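Local coordinates for porin (Rhodobacter capsulatus, PDB 2POR), which assembles as a homotrimer in the bacterial outer membrane and forms channels through which small hydrophilic solutes, up to about 0.6 kDa, diffuse passively, at residues A53-D58 and T112-P117; D74-S79 and T106-L111; G84-V89 and Y248-D253; K198-D203 and H229-L234. All coordinates share one frame; numbering follows the deposited sequence.

Contact 1 (A53-D58 and T112-P117). With CA (calcium ion), chain D.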
loop_
_atom_site.group_PDB
_atom_site.type_symbol
_atom_site.label_atom_id
_atom_site.label_comp_id
_atom_site.label_asym_id
_atom_site.label_seq_id
_atom_site.Cartn_x
_atom_site.Cartn_y
_atom_site.Cartn_z
ATOM N N ALA A 53 5.150 6.161 4.437
ATOM C CA ALA A 53 5.143 6.346 5.890
ATOM C C ALA A 53 6.220 5.518 6.530
ATOM O O ALA A 53 6.790 5.918 7.545
ATOM C CB ALA A 53 3.791 5.937 6.421
ATOM N N GLU A 54 6.596 4.355 5.962
ATOM C CA GLU A 54 7.672 3.562 6.481
ATOM C C GLU A 54 9.070 4.186 6.288
ATOM O O GLU A 54 10.007 3.688 6.909
ATOM C CB GLU A 54 7.528 2.201 5.828
ATOM C CG GLU A 54 8.331 1.068 6.514
ATOM C CD GLU A 54 9.709 0.715 5.914
ATOM O OE1 GLU A 54 9.935 1.018 4.745
ATOM O OE2 GLU A 54 10.558 0.140 6.597
ATOM N N THR A 55 9.335 5.264 5.517
ATOM C CA THR A 55 10.669 5.867 5.425
ATOM C C THR A 55 10.658 7.296 5.960
ATOM O O THR A 55 11.695 7.943 5.996
ATOM C CB THR A 55 11.148 5.876 3.927
ATOM O OG1 THR A 55 10.473 6.965 3.306
ATOM C CG2 THR A 55 10.819 4.604 3.168
ATOM N N GLY A 56 9.520 7.899 6.349
ATOM C CA GLY A 56 9.481 9.271 6.860
ATOM C C GLY A 56 8.980 10.255 5.840
ATOM O O GLY A 56 8.783 11.444 6.083
ATOM N N GLU A 57 8.754 9.767 4.623
ATOM C CA GLU A 57 8.342 10.617 3.525
ATOM C C GLU A 57 6.890 11.063 3.620
ATOM O O GLU A 57 6.513 12.139 3.123
ATOM C CB GLU A 57 8.570 9.835 2.241
ATOM C CG GLU A 57 8.120 10.648 1.030
ATOM C CD GLU A 57 8.395 10.039 -0.338
ATOM O OE1 GLU A 57 8.709 8.852 -0.413
ATOM O OE2 GLU A 57 8.288 10.774 -1.325
ATOM N N ASP A 58 6.023 10.175 4.154
ATOM C CA ASP A 58 4.602 10.469 4.267
ATOM C C ASP A 58 4.171 10.188 5.721
ATOM O O ASP A 58 4.850 9.437 6.415
ATOM C CB ASP A 58 3.790 9.579 3.380
ATOM C CG ASP A 58 3.924 9.914 1.892
ATOM O OD1 ASP A 58 3.949 11.090 1.532
ATOM O OD2 ASP A 58 3.978 8.971 1.117
ATOM N N THR A 112 10.466 17.355 1.638
ATOM C CA THR A 112 10.228 16.053 2.252
ATOM C C THR A 112 10.410 14.995 1.172
ATOM O O THR A 112 9.896 15.181 0.064
ATOM C CB THR A 112 8.784 16.002 2.807
ATOM O OG1 THR A 112 8.583 17.254 3.461
ATOM C CG2 THR A 112 8.550 14.805 3.703
ATOM N N ALA A 113 11.059 13.872 1.444
ATOM C CA ALA A 113 11.292 12.851 0.443
ATOM C C ALA A 113 11.629 11.546 1.141
ATOM O O ALA A 113 11.703 11.513 2.377
ATOM C CB ALA A 113 12.477 13.295 -0.440
ATOM N N GLU A 114 11.887 10.484 0.360
ATOM C CA GLU A 114 12.238 9.201 0.894
ATOM C C GLU A 114 13.396 9.354 1.840
ATOM O O GLU A 114 14.349 10.078 1.572
ATOM C CB GLU A 114 12.565 8.305 -0.264
ATOM C CG GLU A 114 13.004 6.931 0.229
ATOM C CD GLU A 114 13.195 5.811 -0.806
ATOM O OE1 GLU A 114 13.165 6.086 -2.002
ATOM O OE2 GLU A 114 13.370 4.655 -0.409
ATOM N N ASP A 115 13.274 8.789 3.040
ATOM C CA ASP A 115 14.273 8.886 4.105
ATOM C C ASP A 115 14.625 10.290 4.530
ATOM O O ASP A 115 15.708 10.594 5.068
ATOM C CB ASP A 115 15.588 8.223 3.714
ATOM C CG ASP A 115 15.542 6.742 3.483
ATOM O OD1 ASP A 115 14.695 6.056 4.065
ATOM O OD2 ASP A 115 16.385 6.267 2.732
ATOM N N ASN A 116 13.688 11.195 4.283
ATOM C CA ASN A 116 13.980 12.569 4.574
ATOM C C ASN A 116 12.715 13.245 5.116
ATOM O O ASN A 116 12.006 13.981 4.413
ATOM C CB ASN A 116 14.521 13.269 3.286
ATOM C CG ASN A 116 15.175 14.574 3.719
ATOM O OD1 ASN A 116 16.161 14.627 4.525
ATOM N ND2 ASN A 116 14.616 15.661 3.161
ATOM N N PRO A 117 12.381 13.018 6.405
ATOM C CA PRO A 117 11.296 13.726 7.064
ATOM C C PRO A 117 11.670 15.174 7.384
ATOM O O PRO A 117 12.864 15.492 7.495
ATOM C CB PRO A 117 11.035 12.853 8.287
ATOM C CG PRO A 117 12.414 12.359 8.668
ATOM C CD PRO A 117 13.017 12.055 7.300
HETATM CA CA CA D . 17.981 14.188 5.610
HETATM O O HOH W 1 7.883 13.726 -1.065
HETATM O O HOH W 2 16.697 12.513 6.639
#
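Thr55 and Glu57, in the loop after helix 50-53, meet a type II beta turn, Ala113 to Asn116, just before strand 118-125 of the porin barrel. The threonine points its CB at the turn. A first torsion of 78° sets OG1 between its own backbone N and carbonyl carbon, facing Asp115 N at 3.4 Å. That hydrogen bond is weak by length but nearly straight, 171° at the hydrogen, and OG1 also has a weak bond to Gly52 O. Beside it, Thr55 O receives a CA-H...O contact from Asp115 CA at 3.3 Å. Glu57 packs against the Ala113-Glu114 peptide instead: with CG anti to the backbone N (178°) and the chain extended, CB rests against Ala113 O and CD lies 3.6 Å from Glu114 N. Its OE2 reaches a water that also bonds Thr112 O at 2.7 Å, while Thr112 CG2 packs 3.4 Å from Glu57 O. Between Thr55 and Glu57, Gly56 has positive phi and leaves room for Pro117, since a beta carbon there would come 3.2 Å from Pro117 CD. Asn116 turns away, ND2 bonded to Leu111 O. Its OD1 binds, at 2.2 Å, a calcium ion that is also held by Asp136, Lys138 and Gly140 of the same chain and by Asn20 of the second subunit, and a coordinating water donates to Asp115 O at 2.7 Å.

Contact 2 (D74-S79 and T106-L111). With CA (calcium ion), chain B.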
loop_
_atom_site.group_PDB
_atom_site.type_symbol
_atom_site.label_atom_id
_atom_site.label_comp_id
_atom_site.label_asym_id
_atom_site.label_seq_id
_atom_site.Cartn_x
_atom_site.Cartn_y
_atom_site.Cartn_z
ATOM N N ASP A 74 6.040 14.051 7.118
ATOM C CA ASP A 74 5.526 14.915 6.106
ATOM C C ASP A 74 4.697 15.991 6.810
ATOM O O ASP A 74 3.471 15.979 6.789
ATOM C CB ASP A 74 4.717 14.051 5.113
ATOM C CG ASP A 74 4.161 14.775 3.884
ATOM O OD1 ASP A 74 4.303 16.008 3.761
ATOM O OD2 ASP A 74 3.560 14.098 3.038
ATOM N N ALA A 75 5.361 16.970 7.412
ATOM C CA ALA A 75 4.742 18.045 8.193
ATOM C C ALA A 75 4.577 19.335 7.433
ATOM O O ALA A 75 5.252 19.577 6.418
ATOM C CB ALA A 75 5.595 18.329 9.431
ATOM N N LEU A 76 3.680 20.179 7.897
ATOM C CA LEU A 76 3.484 21.487 7.349
ATOM C C LEU A 76 4.600 22.355 7.809
ATOM O O LEU A 76 5.296 22.011 8.755
ATOM C CB LEU A 76 2.200 22.110 7.825
ATOM C CG LEU A 76 0.954 21.320 7.452
ATOM C CD1 LEU A 76 -0.223 22.022 8.078
ATOM C CD2 LEU A 76 0.788 21.191 5.926
ATOM N N GLY A 77 4.872 23.464 7.134
ATOM C CA GLY A 77 5.867 24.363 7.675
ATOM C C GLY A 77 5.155 25.262 8.701
ATOM O O GLY A 77 3.914 25.273 8.719
ATOM N N ALA A 78 5.895 26.020 9.516
ATOM C CA ALA A 78 5.346 26.855 10.590
ATOM C C ALA A 78 4.234 27.796 10.216
ATOM O O ALA A 78 3.197 27.824 10.890
ATOM C CB ALA A 78 6.442 27.649 11.168
ATOM N N SER A 79 4.317 28.552 9.113
ATOM C CA SER A 79 3.245 29.432 8.709
ATOM C C SER A 79 1.984 28.703 8.301
ATOM O O SER A 79 0.890 29.086 8.732
ATOM C CB SER A 79 3.683 30.322 7.543
ATOM O OG SER A 79 4.901 30.956 7.895
ATOM N N THR A 106 7.755 26.948 2.314
ATOM C CA THR A 106 8.401 25.749 2.852
ATOM C C THR A 106 7.379 24.721 3.373
ATOM O O THR A 106 6.177 25.034 3.406
ATOM C CB THR A 106 9.435 26.140 3.998
ATOM O OG1 THR A 106 8.683 26.523 5.161
ATOM C CG2 THR A 106 10.435 27.260 3.557
ATOM N N GLY A 107 7.857 23.523 3.763
ATOM C CA GLY A 107 7.058 22.454 4.355
ATOM C C GLY A 107 6.108 21.946 3.318
ATOM O O GLY A 107 6.185 22.308 2.138
ATOM N N ASP A 108 5.259 21.033 3.755
ATOM C CA ASP A 108 4.231 20.457 2.909
ATOM C C ASP A 108 4.783 19.963 1.561
ATOM O O ASP A 108 4.365 20.378 0.466
ATOM C CB ASP A 108 3.137 21.480 2.642
ATOM C CG ASP A 108 1.842 20.880 2.121
ATOM O OD1 ASP A 108 1.647 19.670 2.207
ATOM O OD2 ASP A 108 0.965 21.625 1.663
ATOM N N GLU A 109 5.802 19.112 1.745
ATOM C CA GLU A 109 6.460 18.363 0.680
ATOM C C GLU A 109 7.398 19.193 -0.208
ATOM O O GLU A 109 7.763 18.728 -1.285
ATOM C CB GLU A 109 5.433 17.685 -0.229
ATOM C CG GLU A 109 4.523 16.717 0.496
ATOM C CD GLU A 109 3.543 16.069 -0.450
ATOM O OE1 GLU A 109 2.646 16.772 -0.910
ATOM O OE2 GLU A 109 3.712 14.882 -0.731
ATOM N N ARG A 110 7.829 20.398 0.178
ATOM C CA ARG A 110 8.853 21.168 -0.558
ATOM C C ARG A 110 10.161 20.369 -0.582
ATOM O O ARG A 110 10.739 20.136 -1.651
ATOM C CB ARG A 110 9.091 22.539 0.114
ATOM C CG ARG A 110 10.110 23.460 -0.574
ATOM C CD ARG A 110 9.518 23.827 -1.959
ATOM N NE ARG A 110 8.487 24.838 -1.774
ATOM C CZ ARG A 110 7.371 24.982 -2.484
ATOM N NH1 ARG A 110 7.118 24.156 -3.472
ATOM N NH2 ARG A 110 6.509 25.969 -2.243
ATOM N N LEU A 111 10.655 19.886 0.554
ATOM C CA LEU A 111 11.858 19.095 0.609
ATOM C C LEU A 111 11.672 17.698 1.165
ATOM O O LEU A 111 12.612 16.893 1.183
ATOM C CB LEU A 111 12.869 19.839 1.435
ATOM C CG LEU A 111 13.439 21.098 0.816
ATOM C CD1 LEU A 111 14.340 21.820 1.757
ATOM C CD2 LEU A 111 14.253 20.686 -0.375
HETATM CA CA CA B . 0.166 23.713 1.465
HETATM O O HOH W 3 6.168 17.955 4.291
HETATM O O HOH W 4 2.033 17.806 4.109
HETATM O O HOH W 5 3.886 24.620 4.688
HETATM O O HOH W 6 -2.061 23.092 1.224
HETATM O O HOH W 7 -0.821 25.763 1.257
HETATM O O HOH W 8 2.176 24.737 0.573
HETATM O O HOH W 9 -0.177 23.462 -0.871
#
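Asp108 and Leu76 meet at a calcium site on the long connection between strands 68-73 and 118-125, the loop that in porins folds into the barrel and narrows the pore. Asp108 opens the central pair of a type I' beta turn, Gly107 to Arg110, and its OD2 binds the calcium ion at 2.2 Å. Four waters and Glu80 OE1 share the metal. Leu76 and Asp108 run side by side and point the same way, CD2 lying against the carboxylate carbon. The turn is tied on by its backbone: Asp108 N donates to Ala75 O at 3.0 Å, with 163° at the hydrogen. Asp74, its CG anti to the backbone N (-176°), crosses Glu109 obliquely, the two carboxylate planes 33° apart. Its OD1 lies 3.3 Å from Glu109 CG and accepts from two waters. One of these also donates to Ala75 O and accepts from Glu109 N; the other bridges to Asp108 OD1. Asp74 OD2 stands 3.9 Å from Glu109 OE2, with Asp58 adding a further negative charge, a crowding that would tend to raise the proton affinity of one of the group. Farther along, the backbones close in where Gly77 and Gly107 have CA atoms 4.0 Å apart, and a beta carbon on Gly107 would collide with Gly77 N. Gly77 is the N-cap residue of helix 78-83. Its N donates to a water at 2.9 Å, and that water donates in turn to Thr106 O at 2.7 Å.

Contact 3 (G84-V89 and Y248-D253)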
loop_
_atom_site.group_PDB
_atom_site.type_symbol
_atom_site.label_atom_id
_atom_site.label_comp_id
_atom_site.label_asym_id
_atom_site.label_seq_id
_atom_site.Cartn_x
_atom_site.Cartn_y
_atom_site.Cartn_z
ATOM N N GLY A 84 -3.197 28.020 7.695
ATOM C CA GLY A 84 -3.955 27.206 6.760
ATOM C C GLY A 84 -4.139 27.790 5.356
ATOM O O GLY A 84 -3.345 28.605 4.875
ATOM N N ASP A 85 -5.192 27.352 4.682
ATOM C CA ASP A 85 -5.501 27.697 3.304
ATOM C C ASP A 85 -6.789 28.467 3.183
ATOM O O ASP A 85 -7.502 28.629 4.163
ATOM C CB ASP A 85 -5.598 26.411 2.448
ATOM C CG ASP A 85 -4.216 25.789 2.273
ATOM O OD1 ASP A 85 -3.228 26.503 2.124
ATOM O OD2 ASP A 85 -4.118 24.577 2.350
ATOM N N LEU A 86 -7.144 28.937 1.991
ATOM C CA LEU A 86 -8.364 29.678 1.760
ATOM C C LEU A 86 -9.451 28.639 1.535
ATOM O O LEU A 86 -9.168 27.422 1.495
ATOM C CB LEU A 86 -8.193 30.611 0.536
ATOM C CG LEU A 86 -7.083 31.652 0.585
ATOM C CD1 LEU A 86 -7.272 32.498 -0.664
ATOM C CD2 LEU A 86 -7.126 32.567 1.820
ATOM N N TYR A 87 -10.698 29.084 1.407
ATOM C CA TYR A 87 -11.854 28.204 1.231
ATOM C C TYR A 87 -11.668 27.210 0.076
ATOM O O TYR A 87 -11.421 27.612 -1.047
ATOM C CB TYR A 87 -13.119 29.066 0.985
ATOM C CG TYR A 87 -14.395 28.237 0.859
ATOM C CD1 TYR A 87 -14.929 27.565 1.958
ATOM C CD2 TYR A 87 -15.004 28.138 -0.374
ATOM C CE1 TYR A 87 -16.070 26.797 1.798
ATOM C CE2 TYR A 87 -16.133 27.368 -0.542
ATOM C CZ TYR A 87 -16.646 26.709 0.546
ATOM O OH TYR A 87 -17.740 25.907 0.346
ATOM N N GLU A 88 -11.851 25.915 0.308
ATOM C CA GLU A 88 -11.645 24.877 -0.673
ATOM C C GLU A 88 -12.858 24.736 -1.526
ATOM O O GLU A 88 -13.977 24.524 -1.057
ATOM C CB GLU A 88 -11.319 23.582 0.060
ATOM C CG GLU A 88 -11.029 22.467 -0.895
ATOM C CD GLU A 88 -10.536 21.181 -0.250
ATOM O OE1 GLU A 88 -9.545 21.165 0.468
ATOM O OE2 GLU A 88 -11.133 20.153 -0.507
ATOM N N VAL A 89 -12.618 24.861 -2.814
ATOM C CA VAL A 89 -13.674 24.782 -3.799
ATOM C C VAL A 89 -13.612 23.478 -4.569
ATOM O O VAL A 89 -12.511 23.041 -4.944
ATOM C CB VAL A 89 -13.532 26.005 -4.739
ATOM C CG1 VAL A 89 -14.482 25.861 -5.928
ATOM C CG2 VAL A 89 -13.807 27.286 -3.951
ATOM N N TYR A 248 -12.782 32.479 -3.267
ATOM C CA TYR A 248 -11.518 33.084 -2.902
ATOM C C TYR A 248 -10.958 33.783 -4.145
ATOM O O TYR A 248 -11.396 33.469 -5.272
ATOM C CB TYR A 248 -10.521 32.006 -2.421
ATOM C CG TYR A 248 -10.136 30.978 -3.489
ATOM C CD1 TYR A 248 -9.097 31.278 -4.357
ATOM C CD2 TYR A 248 -10.839 29.795 -3.673
ATOM C CE1 TYR A 248 -8.771 30.415 -5.393
ATOM C CE2 TYR A 248 -10.515 28.922 -4.717
ATOM C CZ TYR A 248 -9.465 29.236 -5.588
ATOM O OH TYR A 248 -9.086 28.415 -6.656
ATOM N N VAL A 249 -9.990 34.673 -3.971
ATOM C CA VAL A 249 -9.263 35.224 -5.115
ATOM C C VAL A 249 -7.856 35.466 -4.598
ATOM O O VAL A 249 -7.630 35.849 -3.440
ATOM C CB VAL A 249 -9.946 36.527 -5.649
ATOM C CG1 VAL A 249 -9.898 37.649 -4.638
ATOM C CG2 VAL A 249 -9.227 36.954 -6.921
ATOM N N GLN A 250 -6.864 35.112 -5.414
ATOM C CA GLN A 250 -5.487 35.261 -5.023
ATOM C C GLN A 250 -4.763 35.847 -6.230
ATOM O O GLN A 250 -5.214 35.662 -7.377
ATOM C CB GLN A 250 -4.799 33.939 -4.732
ATOM C CG GLN A 250 -5.569 33.003 -3.870
ATOM C CD GLN A 250 -4.652 31.982 -3.262
ATOM O OE1 GLN A 250 -3.671 32.321 -2.622
ATOM N NE2 GLN A 250 -4.882 30.697 -3.422
ATOM N N VAL A 251 -3.695 36.592 -5.970
ATOM C CA VAL A 251 -2.846 36.991 -7.067
ATOM C C VAL A 251 -1.429 36.746 -6.629
ATOM O O VAL A 251 -1.014 36.847 -5.461
ATOM C CB VAL A 251 -3.046 38.503 -7.562
ATOM C CG1 VAL A 251 -4.264 39.099 -6.936
ATOM C CG2 VAL A 251 -1.807 39.315 -7.368
ATOM N N LEU A 252 -0.700 36.313 -7.662
ATOM C CA LEU A 252 0.718 36.067 -7.506
ATOM C C LEU A 252 1.364 36.965 -8.552
ATOM O O LEU A 252 0.934 36.936 -9.705
ATOM C CB LEU A 252 1.004 34.628 -7.796
ATOM C CG LEU A 252 2.455 34.206 -7.860
ATOM C CD1 LEU A 252 3.199 34.495 -6.567
ATOM C CD2 LEU A 252 2.434 32.741 -8.253
ATOM N N ASP A 253 2.337 37.758 -8.145
ATOM C CA ASP A 253 2.980 38.731 -9.005
ATOM C C ASP A 253 4.499 38.571 -8.915
ATOM O O ASP A 253 5.097 38.984 -7.906
ATOM C CB ASP A 253 2.493 40.091 -8.514
ATOM C CG ASP A 253 2.843 41.335 -9.327
ATOM O OD1 ASP A 253 3.737 41.258 -10.169
ATOM O OD2 ASP A 253 2.211 42.379 -9.109
#
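Between Leu86, Tyr87 and Val89 on one side and Tyr248 and Gln250 on the other, the backbones stay apart: the closest CA pair, Tyr87 with Tyr248, is 6.4 Å apart, and no hydrogen bond joins the irregular segment 84-89 to strand segment 248-253. The contact is carried by side chains, with one backbone carbonyl, Tyr87 O. Leu86 points at the strand, and its CD1 packs 3.7 Å from Tyr248 CB. The same methyl meets Gln250 tip to tip, with CD1 3.7 Å from Gln250 CG. Tyr248 has CG between its backbone N and carbonyl carbon (chi1 63°). Its CD2 lies 3.5 Å from Tyr87 O, approached obliquely, and Val89 CG2 sits at the ring edge, near its plane, 3.8 Å from CE2. An alanine in place of Tyr248 would probably leave a gap beside Val89 CG2 and Tyr87 O, with the Leu86 contact to CB remaining. The carboxamide of Gln250 is held at both ends, OE1 by Tyr200 OH and NE2 by Gly99 O and Asp101 O, which fixes its rotation beside Leu86. Val249 points away and touches a detergent molecule, marking the outer surface of the barrel wall. Segment 84-89, which follows helix 78-83, thus lies against the inner face of strand 243-254, itself hydrogen-bonded between strands 226-240 and 258-272, while Asp85 O takes a bond from Lys198 of strand 195-207.

Contact 4 (K198-D203 and H229-L234). With C8E ((hydroxyethyloxy)tri(ethyloxy)octane), chain H.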
loop_
_atom_site.group_PDB
_atom_site.type_symbol
_atom_site.label_atom_id
_atom_site.label_comp_id
_atom_site.label_asym_id
_atom_site.label_seq_id
_atom_site.Cartn_x
_atom_site.Cartn_y
_atom_site.Cartn_z
ATOM N N LYS A 198 -10.686 35.090 5.532
ATOM C CA LYS A 198 -9.268 34.822 5.715
ATOM C C LYS A 198 -8.611 35.679 4.628
ATOM O O LYS A 198 -9.147 35.810 3.509
ATOM C CB LYS A 198 -8.980 33.331 5.498
ATOM C CG LYS A 198 -7.521 33.061 5.834
ATOM C CD LYS A 198 -7.097 31.607 5.714
ATOM C CE LYS A 198 -7.799 30.790 6.781
ATOM N NZ LYS A 198 -7.347 29.404 6.825
ATOM N N ALA A 199 -7.492 36.299 4.978
ATOM C CA ALA A 199 -6.753 37.157 4.058
ATOM C C ALA A 199 -5.275 37.069 4.363
ATOM O O ALA A 199 -4.908 36.804 5.520
ATOM C CB ALA A 199 -7.147 38.607 4.213
ATOM N N TYR A 200 -4.378 37.243 3.382
ATOM C CA TYR A 200 -2.953 37.216 3.688
ATOM C C TYR A 200 -2.253 38.145 2.680
ATOM O O TYR A 200 -2.822 38.462 1.634
ATOM C CB TYR A 200 -2.366 35.788 3.558
ATOM C CG TYR A 200 -2.291 35.298 2.100
ATOM C CD1 TYR A 200 -3.407 34.785 1.446
ATOM C CD2 TYR A 200 -1.079 35.433 1.399
ATOM C CE1 TYR A 200 -3.322 34.418 0.100
ATOM C CE2 TYR A 200 -0.989 35.073 0.058
ATOM C CZ TYR A 200 -2.107 34.570 -0.585
ATOM O OH TYR A 200 -1.989 34.236 -1.929
ATOM N N TYR A 201 -1.037 38.508 2.985
ATOM C CA TYR A 201 -0.207 39.232 2.077
ATOM C C TYR A 201 1.153 38.577 2.274
ATOM O O TYR A 201 1.569 38.314 3.411
ATOM C CB TYR A 201 -0.212 40.702 2.476
ATOM C CG TYR A 201 0.860 41.450 1.703
ATOM C CD1 TYR A 201 0.566 41.851 0.415
ATOM C CD2 TYR A 201 2.105 41.675 2.286
ATOM C CE1 TYR A 201 1.536 42.491 -0.315
ATOM C CE2 TYR A 201 3.079 42.312 1.552
ATOM C CZ TYR A 201 2.772 42.713 0.259
ATOM O OH TYR A 201 3.734 43.360 -0.499
ATOM N N ALA A 202 1.892 38.324 1.186
ATOM C CA ALA A 202 3.218 37.702 1.268
ATOM C C ALA A 202 4.152 38.475 0.328
ATOM O O ALA A 202 3.737 38.931 -0.735
ATOM C CB ALA A 202 3.211 36.227 0.795
ATOM N N ASP A 203 5.402 38.578 0.696
ATOM C CA ASP A 203 6.358 39.338 -0.059
ATOM C C ASP A 203 7.722 38.689 0.105
ATOM O O ASP A 203 8.070 38.270 1.225
ATOM C CB ASP A 203 6.318 40.763 0.501
ATOM C CG ASP A 203 7.194 41.724 -0.248
ATOM O OD1 ASP A 203 6.792 42.230 -1.294
ATOM O OD2 ASP A 203 8.301 41.943 0.212
ATOM N N HIS A 229 8.904 38.959 -5.393
ATOM C CA HIS A 229 7.532 38.543 -5.667
ATOM C C HIS A 229 6.625 39.026 -4.547
ATOM O O HIS A 229 7.084 39.359 -3.440
ATOM C CB HIS A 229 7.381 36.992 -5.759
ATOM C CG HIS A 229 7.681 36.238 -4.436
ATOM N ND1 HIS A 229 8.807 36.188 -3.714
ATOM C CD2 HIS A 229 6.761 35.432 -3.771
ATOM C CE1 HIS A 229 8.617 35.405 -2.671
ATOM N NE2 HIS A 229 7.387 34.963 -2.726
ATOM N N LYS A 230 5.353 39.066 -4.895
ATOM C CA LYS A 230 4.366 39.291 -3.894
ATOM C C LYS A 230 3.172 38.438 -4.213
ATOM O O LYS A 230 2.984 38.028 -5.352
ATOM C CB LYS A 230 4.014 40.743 -3.861
ATOM C CG LYS A 230 3.170 41.366 -4.926
ATOM C CD LYS A 230 3.337 42.884 -4.668
ATOM C CE LYS A 230 4.821 43.331 -4.800
ATOM N NZ LYS A 230 5.139 44.620 -4.202
ATOM N N ALA A 231 2.402 38.096 -3.190
ATOM C CA ALA A 231 1.211 37.278 -3.336
ATOM C C ALA A 231 0.228 37.785 -2.275
ATOM O O ALA A 231 0.631 38.227 -1.184
ATOM C CB ALA A 231 1.568 35.827 -3.056
ATOM N N TYR A 232 -1.053 37.828 -2.570
ATOM C CA TYR A 232 -2.052 38.201 -1.572
ATOM C C TYR A 232 -3.398 37.617 -1.978
ATOM O O TYR A 232 -3.605 37.283 -3.156
ATOM C CB TYR A 232 -2.144 39.748 -1.410
ATOM C CG TYR A 232 -2.148 40.529 -2.711
ATOM C CD1 TYR A 232 -0.926 40.893 -3.253
ATOM C CD2 TYR A 232 -3.337 40.839 -3.350
ATOM C CE1 TYR A 232 -0.892 41.563 -4.454
ATOM C CE2 TYR A 232 -3.311 41.524 -4.555
ATOM C CZ TYR A 232 -2.081 41.877 -5.097
ATOM O OH TYR A 232 -2.023 42.536 -6.323
ATOM N N GLY A 233 -4.344 37.411 -1.057
ATOM C CA GLY A 233 -5.627 36.826 -1.402
ATOM C C GLY A 233 -6.611 36.932 -0.245
ATOM O O GLY A 233 -6.307 37.354 0.874
ATOM N N LEU A 234 -7.796 36.503 -0.548
ATOM C CA LEU A 234 -8.873 36.639 0.387
ATOM C C LEU A 234 -9.887 35.554 0.129
ATOM O O LEU A 234 -10.077 35.208 -1.055
ATOM C CB LEU A 234 -9.494 37.969 0.143
ATOM C CG LEU A 234 -10.861 38.198 0.706
ATOM C CD1 LEU A 234 -10.738 38.509 2.195
ATOM C CD2 LEU A 234 -11.525 39.277 -0.088
HETATM C C1 C8E H . -2.850 41.366 6.345
HETATM C C2 C8E H . -3.865 40.998 5.267
HETATM C C3 C8E H . -3.909 41.983 4.110
HETATM C C4 C8E H . -4.655 41.378 2.897
HETATM C C5 C8E H . -4.929 42.390 1.775
HETATM C C6 C8E H . -5.336 41.830 0.407
HETATM C C7 C8E H . -6.705 41.177 0.320
HETATM C C8 C8E H . -7.331 41.469 -1.047
HETATM O O9 C8E H . -6.729 41.046 -2.288
HETATM C C10 C8E H . -7.637 40.331 -3.159
HETATM C C11 C8E H . -7.487 40.279 -4.702
HETATM O O12 C8E H . -7.599 41.433 -5.555
HETATM C C13 C8E H . -8.920 41.668 -6.067
HETATM C C14 C8E H . -9.087 42.006 -7.562
HETATM O O15 C8E H . -8.995 41.019 -8.608
HETATM C C16 C8E H . -10.188 40.991 -9.433
HETATM C C17 C8E H . -10.408 40.092 -10.690
HETATM O O18 C8E H . -10.621 38.655 -10.651
HETATM C C19 C8E H . -11.942 38.209 -10.991
HETATM C C20 C8E H . -12.844 37.725 -9.866
HETATM O O21 C8E H . -14.087 37.235 -10.360
#
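Tyr200 and Gly233 form an antiparallel hydrogen-bonded pair in the porin barrel wall, where strands 198-203 and 229-234 run 178° apart in direction. Tyr200 CB points to the face shared with Ala202 and Ala231, and a first torsion of 70° puts CG between its backbone N and carbonyl carbon. The ring lies over the partner strand. CD1 and CE1 cover the glycine of this cross-strand pair, an aromatic rescue of glycine, CE1 being 3.4 Å from Gly233 N, whereas CE2 lies 3.7 Å from Tyr232 CA. That CA makes a CH-pi contact over the ring face, 4.0 Å from the centroid of Tyr200 and 26° off its normal. CZ passes 3.6 Å from Tyr232 C, and OH ends in a hydrogen bond to Gln250 OE1. A beta carbon on Gly233 would come tight against CE1. An alanine at Tyr200 would probably uncover the Gly233 backbone and leave Gln250 OE1 without the hydroxyl that bonds it. At the next hydrogen-bonded pair, Ala202 N donates to Ala231 O at 2.7 Å. On the opposite face of the sheet, Tyr232 meets a detergent molecule at its ring edge, CD2 3.6 Å from the ether oxygen O9.

Contact 3 is the buried one of the four; contacts 1, 2 and 4 are partly buried. Contacts 1, 2 and 3 all draw on the connection before strand 118-125; contact 4 alone is strand on strand. Contact 2 is nested along the chain inside contact 1, and the two touch. Both are irregular, water-rich and linked to calcium, but contact 1 lies about 18 Å from the chain centre at a subunit interface, whereas contact 2 is about 8 Å from it. Contacts 3 and 4, centres about 9 Å apart, share the wall built by neighbouring strands 226-240 and 243-254: contact 4 is regular sheet bonding, contact 3 apolar packing of a loop upon it.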